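Local coordinates for protein aspartate aminotransferase, mitochondrial (Trypanosoma brucei brucei, PDB 4W5K) that probably transfers the amino group of L-aspartate to 2-oxoglutarate as a homodimer, using pyridoxal 5'-phosphate as cofactor, at residues A[78-83]-A[237-242]; A[206-211]-A[224-229]. The protein carries 1 engineered substitution. All coordinates share one frame; numbering follows the deposited sequence.

Contact 1: A[78-83]-A[237-242]. With PLP (pyridoxal-5'-phosphate), chain C.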
loop_
_atom_site.group_PDB
_atom_site.type_symbol
_atom_site.label_atom_id
_atom_site.label_comp_id
_atom_site.label_asym_id
_atom_site.label_seq_id
_atom_site.Cartn_x
_atom_site.Cartn_y
_atom_site.Cartn_z
ATOM N N LEU A 78 12.912 17.039 5.945
ATOM C CA LEU A 78 11.753 17.757 6.497
ATOM C C LEU A 78 11.521 17.334 7.947
ATOM O O LEU A 78 11.238 18.173 8.811
ATOM C CB LEU A 78 10.488 17.505 5.654
ATOM C CG LEU A 78 9.189 18.082 6.238
ATOM C CD1 LEU A 78 9.227 19.605 6.259
ATOM C CD2 LEU A 78 7.978 17.573 5.459
ATOM N N CYS A 79 11.685 16.039 8.225
ATOM C CA CYS A 79 11.468 15.510 9.574
ATOM C C CYS A 79 12.531 16.030 10.545
ATOM O O CYS A 79 12.211 16.595 11.621
ATOM C CB CYS A 79 11.467 13.965 9.559
ATOM S SG CYS A 79 11.293 13.241 11.231
ATOM N N PHE A 80 13.807 15.890 10.169
ATOM C CA PHE A 80 14.894 16.078 11.130
ATOM C C PHE A 80 15.568 17.447 11.027
ATOM O O PHE A 80 16.316 17.846 11.925
ATOM C CB PHE A 80 15.925 14.929 10.977
ATOM C CG PHE A 80 15.379 13.590 11.383
ATOM C CD1 PHE A 80 15.217 13.280 12.725
ATOM C CD2 PHE A 80 14.996 12.644 10.428
ATOM C CE1 PHE A 80 14.703 12.066 13.126
ATOM C CE2 PHE A 80 14.472 11.413 10.819
ATOM C CZ PHE A 80 14.329 11.126 12.183
ATOM N N GLY A 81 15.256 18.183 9.958
ATOM C CA GLY A 81 15.759 19.532 9.755
ATOM C C GLY A 81 17.137 19.585 9.132
ATOM O O GLY A 81 17.704 18.539 8.834
ATOM N N PRO A 82 17.682 20.805 8.954
ATOM C CA PRO A 82 18.967 21.076 8.287
ATOM C C PRO A 82 20.223 20.905 9.158
ATOM O O PRO A 82 21.321 20.795 8.615
ATOM C CB PRO A 82 18.824 22.541 7.866
ATOM C CG PRO A 82 17.987 23.139 8.943
ATOM C CD PRO A 82 17.008 22.055 9.360
ATOM N N THR A 83 20.081 20.909 10.480
ATOM C CA THR A 83 21.253 20.760 11.342
ATOM C C THR A 83 21.155 19.513 12.225
ATOM O O THR A 83 21.360 19.587 13.447
ATOM C CB THR A 83 21.457 21.996 12.230
ATOM O OG1 THR A 83 20.436 22.039 13.237
ATOM C CG2 THR A 83 21.400 23.272 11.394
ATOM N N LEU A 237 15.802 5.812 17.653
ATOM C CA LEU A 237 14.511 6.485 17.575
ATOM C C LEU A 237 13.760 6.049 16.306
ATOM O O LEU A 237 14.367 5.944 15.248
ATOM C CB LEU A 237 14.709 8.006 17.564
ATOM C CG LEU A 237 13.579 8.864 16.972
ATOM C CD1 LEU A 237 12.409 8.958 17.967
ATOM C CD2 LEU A 237 14.093 10.275 16.629
ATOM N N ILE A 238 12.455 5.794 16.418
ATOM C CA ILE A 238 11.631 5.462 15.255
ATOM C C ILE A 238 10.664 6.614 15.016
ATOM O O ILE A 238 10.102 7.140 15.973
ATOM C CB ILE A 238 10.818 4.166 15.454
ATOM C CG1 ILE A 238 11.733 3.028 15.903
ATOM C CG2 ILE A 238 10.074 3.762 14.151
ATOM C CD1 ILE A 238 11.503 2.621 17.316
ATOM N N VAL A 239 10.473 6.998 13.753
ATOM C CA VAL A 239 9.504 8.042 13.426
ATOM C C VAL A 239 8.610 7.577 12.277
ATOM O O VAL A 239 9.129 7.194 11.226
ATOM C CB VAL A 239 10.176 9.364 13.005
ATOM C CG1 VAL A 239 9.101 10.441 12.755
ATOM C CG2 VAL A 239 11.152 9.857 14.089
ATOM N N ALA A 240 7.286 7.589 12.492
ATOM C CA ALA A 240 6.311 7.313 11.435
ATOM C C ALA A 240 5.772 8.655 10.984
ATOM O O ALA A 240 5.165 9.383 11.778
ATOM C CB ALA A 240 5.174 6.422 11.943
ATOM N N GLN A 241 6.028 8.994 9.724
ATOM C CA GLN A 241 5.746 10.328 9.216
ATOM C C GLN A 241 4.652 10.277 8.137
ATOM O O GLN A 241 4.819 9.629 7.104
ATOM C CB GLN A 241 7.056 10.943 8.666
ATOM C CG GLN A 241 6.928 12.267 7.959
ATOM C CD GLN A 241 8.268 12.755 7.438
ATOM O OE1 GLN A 241 9.111 11.948 7.034
ATOM N NE2 GLN A 241 8.455 14.077 7.391
ATOM N N SER A 242 3.545 10.979 8.370
ATOM C CA SER A 242 2.434 11.023 7.409
ATOM C C SER A 242 2.405 12.306 6.588
ATOM O O SER A 242 2.577 13.405 7.126
ATOM C CB SER A 242 1.092 10.872 8.148
ATOM O OG SER A 242 0.002 11.056 7.254
HETATM N N1 PLP C . -1.478 8.290 13.299
HETATM C C2 PLP C . -2.334 9.287 13.704
HETATM C C2A PLP C . -2.154 9.859 15.073
HETATM C C3 PLP C . -3.341 9.748 12.856
HETATM O O3 PLP C . -4.215 10.726 13.245
HETATM C C4 PLP C . -3.476 9.199 11.588
HETATM C C4A PLP C . -4.412 9.870 10.621
HETATM O O4A PLP C . -5.626 9.683 10.743
HETATM C C5 PLP C . -2.608 8.190 11.174
HETATM C C6 PLP C . -1.598 7.751 12.031
HETATM C C5A PLP C . -2.753 7.552 9.800
HETATM O O4P PLP C . -2.259 8.400 8.802
HETATM P P PLP C . -2.157 7.949 7.315
HETATM O O1P PLP C . -3.410 8.299 6.570
HETATM O O2P PLP C . -1.899 6.464 7.247
HETATM O O3P PLP C . -0.979 8.722 6.767
#

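Contact 2: A[206-211]-A[224-229]. With PLP (pyridoxal-5'-phosphate), chain C; MLT (D-malate), chain D.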
loop_
_atom_site.group_PDB
_atom_site.type_symbol
_atom_site.label_atom_id
_atom_site.label_comp_id
_atom_site.label_asym_id
_atom_site.label_seq_id
_atom_site.Cartn_x
_atom_site.Cartn_y
_atom_site.Cartn_z
ATOM N N PRO A 206 11.942 5.314 21.890
ATOM C CA PRO A 206 10.812 6.156 21.480
ATOM C C PRO A 206 10.342 5.847 20.069
ATOM O O PRO A 206 11.182 5.754 19.174
ATOM C CB PRO A 206 11.380 7.568 21.541
ATOM C CG PRO A 206 12.854 7.377 21.337
ATOM C CD PRO A 206 13.200 6.083 21.991
ATOM N N PHE A 207 9.028 5.688 19.909
ATOM C CA PHE A 207 8.381 5.479 18.593
ATOM C C PHE A 207 7.455 6.678 18.408
ATOM O O PHE A 207 6.391 6.754 19.018
ATOM C CB PHE A 207 7.612 4.152 18.593
ATOM C CG PHE A 207 7.317 3.574 17.223
ATOM C CD1 PHE A 207 6.933 4.373 16.160
ATOM C CD2 PHE A 207 7.448 2.193 17.027
ATOM C CE1 PHE A 207 6.653 3.810 14.894
ATOM C CE2 PHE A 207 7.169 1.597 15.763
ATOM C CZ PHE A 207 6.776 2.414 14.691
ATOM N N VAL A 208 7.891 7.623 17.592
ATOM C CA VAL A 208 7.152 8.884 17.371
ATOM C C VAL A 208 6.175 8.736 16.218
ATOM O O VAL A 208 6.573 8.421 15.097
ATOM C CB VAL A 208 8.105 10.018 17.073
ATOM C CG1 VAL A 208 7.306 11.337 16.744
ATOM C CG2 VAL A 208 9.005 10.250 18.251
ATOM N N ASP A 209 4.892 8.916 16.500
ATOM C CA ASP A 209 3.882 9.018 15.447
ATOM C C ASP A 209 3.725 10.507 15.139
ATOM O O ASP A 209 3.189 11.271 15.950
ATOM C CB ASP A 209 2.555 8.374 15.896
ATOM C CG ASP A 209 1.476 8.408 14.804
ATOM O OD1 ASP A 209 1.645 9.142 13.811
ATOM O OD2 ASP A 209 0.452 7.699 14.941
ATOM N N MET A 210 4.264 10.929 13.996
ATOM C CA MET A 210 4.204 12.338 13.582
ATOM C C MET A 210 3.301 12.465 12.363
ATOM O O MET A 210 3.774 12.447 11.214
ATOM C CB MET A 210 5.600 12.891 13.253
ATOM C CG MET A 210 5.557 14.418 12.973
ATOM S SD MET A 210 7.173 15.201 12.908
ATOM C CE MET A 210 7.836 14.457 11.426
ATOM N N ALA A 211 2.005 12.570 12.624
ATOM C CA ALA A 211 1.022 12.568 11.535
ATOM C C ALA A 211 0.660 13.972 11.077
ATOM O O ALA A 211 0.007 14.105 10.052
ATOM C CB ALA A 211 -0.270 11.804 11.976
ATOM N N ALA A 224 8.069 19.541 14.755
ATOM C CA ALA A 224 8.958 18.369 14.731
ATOM C C ALA A 224 9.915 18.352 15.944
ATOM O O ALA A 224 10.926 17.640 15.954
ATOM C CB ALA A 224 9.757 18.313 13.412
ATOM N N PHE A 225 9.607 19.145 16.968
ATOM C CA PHE A 225 10.477 19.192 18.144
ATOM C C PHE A 225 10.743 17.809 18.758
ATOM O O PHE A 225 11.882 17.485 19.090
ATOM C CB PHE A 225 9.880 20.132 19.217
ATOM C CG PHE A 225 10.679 20.179 20.479
ATOM C CD1 PHE A 225 11.882 20.864 20.517
ATOM C CD2 PHE A 225 10.257 19.509 21.614
ATOM C CE1 PHE A 225 12.647 20.899 21.696
ATOM C CE2 PHE A 225 11.021 19.510 22.769
ATOM C CZ PHE A 225 12.205 20.230 22.819
ATOM N N VAL A 226 9.711 16.993 18.901
ATOM C CA VAL A 226 9.894 15.726 19.611
ATOM C C VAL A 226 10.907 14.762 18.921
ATOM O O VAL A 226 11.823 14.293 19.589
ATOM C CB VAL A 226 8.528 15.034 19.839
ATOM C CG1 VAL A 226 8.713 13.609 20.319
ATOM C CG2 VAL A 226 7.746 15.832 20.898
ATOM N N PRO A 227 10.782 14.519 17.602
ATOM C CA PRO A 227 11.819 13.652 17.001
ATOM C C PRO A 227 13.194 14.330 16.908
ATOM O O PRO A 227 14.231 13.685 17.095
ATOM C CB PRO A 227 11.252 13.344 15.609
ATOM C CG PRO A 227 10.283 14.455 15.339
ATOM C CD PRO A 227 9.680 14.795 16.664
ATOM N N ARG A 228 13.219 15.637 16.669
ATOM C CA ARG A 228 14.507 16.309 16.593
ATOM C C ARG A 228 15.225 16.333 17.944
ATOM O O ARG A 228 16.456 16.211 18.023
ATOM C CB ARG A 228 14.325 17.724 16.052
ATOM C CG ARG A 228 13.838 17.729 14.626
ATOM C CD ARG A 228 13.792 19.120 14.028
ATOM N NE ARG A 228 13.155 19.071 12.709
ATOM C CZ ARG A 228 12.975 20.130 11.923
ATOM N NH1 ARG A 228 13.412 21.322 12.310
ATOM N NH2 ARG A 228 12.380 19.988 10.741
ATOM N N HIS A 229 14.460 16.464 19.016
ATOM C CA HIS A 229 15.061 16.524 20.342
ATOM C C HIS A 229 15.564 15.117 20.757
ATOM O O HIS A 229 16.639 14.968 21.379
ATOM C CB HIS A 229 14.042 17.083 21.342
ATOM C CG HIS A 229 14.588 17.322 22.714
ATOM N ND1 HIS A 229 15.450 18.358 23.009
ATOM C CD2 HIS A 229 14.358 16.681 23.883
ATOM C CE1 HIS A 229 15.740 18.335 24.299
ATOM N NE2 HIS A 229 15.087 17.326 24.852
HETATM N N1 PLP C . -1.478 8.290 13.299
HETATM C C2 PLP C . -2.334 9.287 13.704
HETATM C C2A PLP C . -2.154 9.859 15.073
HETATM C C3 PLP C . -3.341 9.748 12.856
HETATM O O3 PLP C . -4.215 10.726 13.245
HETATM C C4 PLP C . -3.476 9.199 11.588
HETATM C C4A PLP C . -4.412 9.870 10.621
HETATM O O4A PLP C . -5.626 9.683 10.743
HETATM C C5 PLP C . -2.608 8.190 11.174
HETATM C C6 PLP C . -1.598 7.751 12.031
HETATM C C5A PLP C . -2.753 7.552 9.800
HETATM O O4P PLP C . -2.259 8.400 8.802
HETATM P P PLP C . -2.157 7.949 7.315
HETATM O O1P PLP C . -3.410 8.299 6.570
HETATM O O2P PLP C . -1.899 6.464 7.247
HETATM O O3P PLP C . -0.979 8.722 6.767
HETATM C C1 MLT D . 12.930 24.463 22.058
HETATM O O1 MLT D . 12.018 24.145 22.867
HETATM O O2 MLT D . 14.142 24.397 22.391
HETATM C C2 MLT D . 12.552 24.920 20.658
HETATM O O3 MLT D . 11.162 24.803 20.596
#

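Contact 1: A[78-83]-A[237-242]
The last turn of helix 69-80 lies over segment 237-242, meeting it through side chains, with no hydrogen bond between the two segments. The dense centre is Cys-79 against Gln-241 and Val-239. Gln-241, its chain extended, lays its amide beside CB of Cys-79, CD at 4.0 Å. Cys-79, with SG anti to its backbone N (chi1 177°), carries the sulfur over the ring centre of Phe-80, 3.6 Å above the plane, and against CG1 of Val-239. Phe-80 flanks this centre: its CZ comes to 3.9 Å from CG2 of Val-239, and it meets Leu-237 tip to tip, CD2 of Leu-237 lying in the ring plane, 4.0 Å from CE1. At the looser end, partly exposed Leu-78 crosses the Gln-241 side chain obliquely. Beyond Phe-80, Gly-81 leaves the helix with positive phi (84°), and the chain continues through Pro-82 and Thr-83 on the exposed side. Ser-242, at the strand end, donates from OG to O3P of pyridoxal phosphate (2.6 Å). Strand 238-242 runs between antiparallel 255-260, whose His-258 meets Phe-80 edge-to-face, and parallel 205-210; behind it, Ala-240 packs on helix 99-110.

Contact 2: A[206-211]-A[224-229]
Met-210 and Val-208 of strand 206-210 point into the first turn of helix 225-229, and no hydrogen bond joins the two. The Met-210 side chain starts extended and then bends at its last torsion (chi3 67°), which places SD 4.0 Å from CG of Pro-227 and 4.1 Å from CB of Ala-224, the helix N-cap residue. Val-208 splits its two methyls: its side chain and that of Val-226 cross obliquely, CG2 of Val-208 4.0 Å from CG1 of Val-226, while CG1 of Val-208 meets CD of Pro-227 at 4.2 Å. The Pro-227 side chain crosses both Val-208 and Met-210 at about a right angle. The chain leaves strand 205-210, passes through the short helix 220-223 and helix 225-230, and returns as the parallel neighbour 238-242, a beta-alpha-beta crossover in the large domain of the fold type I aminotransferases; the axes of 225-229 and 206-210 run roughly antiparallel, at 149°. On the strand's other face, Asp-209 brings OD2 to 2.6 Å from N1 of pyridoxal phosphate, where its charge would favour a protonated pyridine; His-131 holds the same oxygen by a hydrogen bond. Ala-211 sets CB 3.7 Å from C2 of the cofactor ring. On the helix side turned away from the strand, Phe-225 approaches bound D-malate obliquely, CE1 at 3.5 Å from O1. His-189, which with Arg-193 hydrogen-bonds the malate, stacks on the Phe-225 ring, while CB of His-229 lies above one face of that ring, toward its rim.

How the contacts relate
Contacts 1 and 2 share one face of the sheet, their centres about 7 Å apart, with contact 2 nested inside the chain loop closed by contact 1. Their strands are parallel neighbours, joined by probable hydrogen bonds from Val-208 N to Ile-238 O and from Ala-240 N to Val-208 O, both 2.8 Å. Arg-228 ties the two helices: NE binds Cys-79 O (2.9 Å) and NH2 binds Leu-78 O (2.9 Å), while NH1 forms a salt bridge with Asp-221. The C-terminal ends of the two neighbouring strands grip the same cofactor at different points. The malate beside helix 225-229 is a separate site, its O3 20.8 Å from C2A of pyridoxal phosphate.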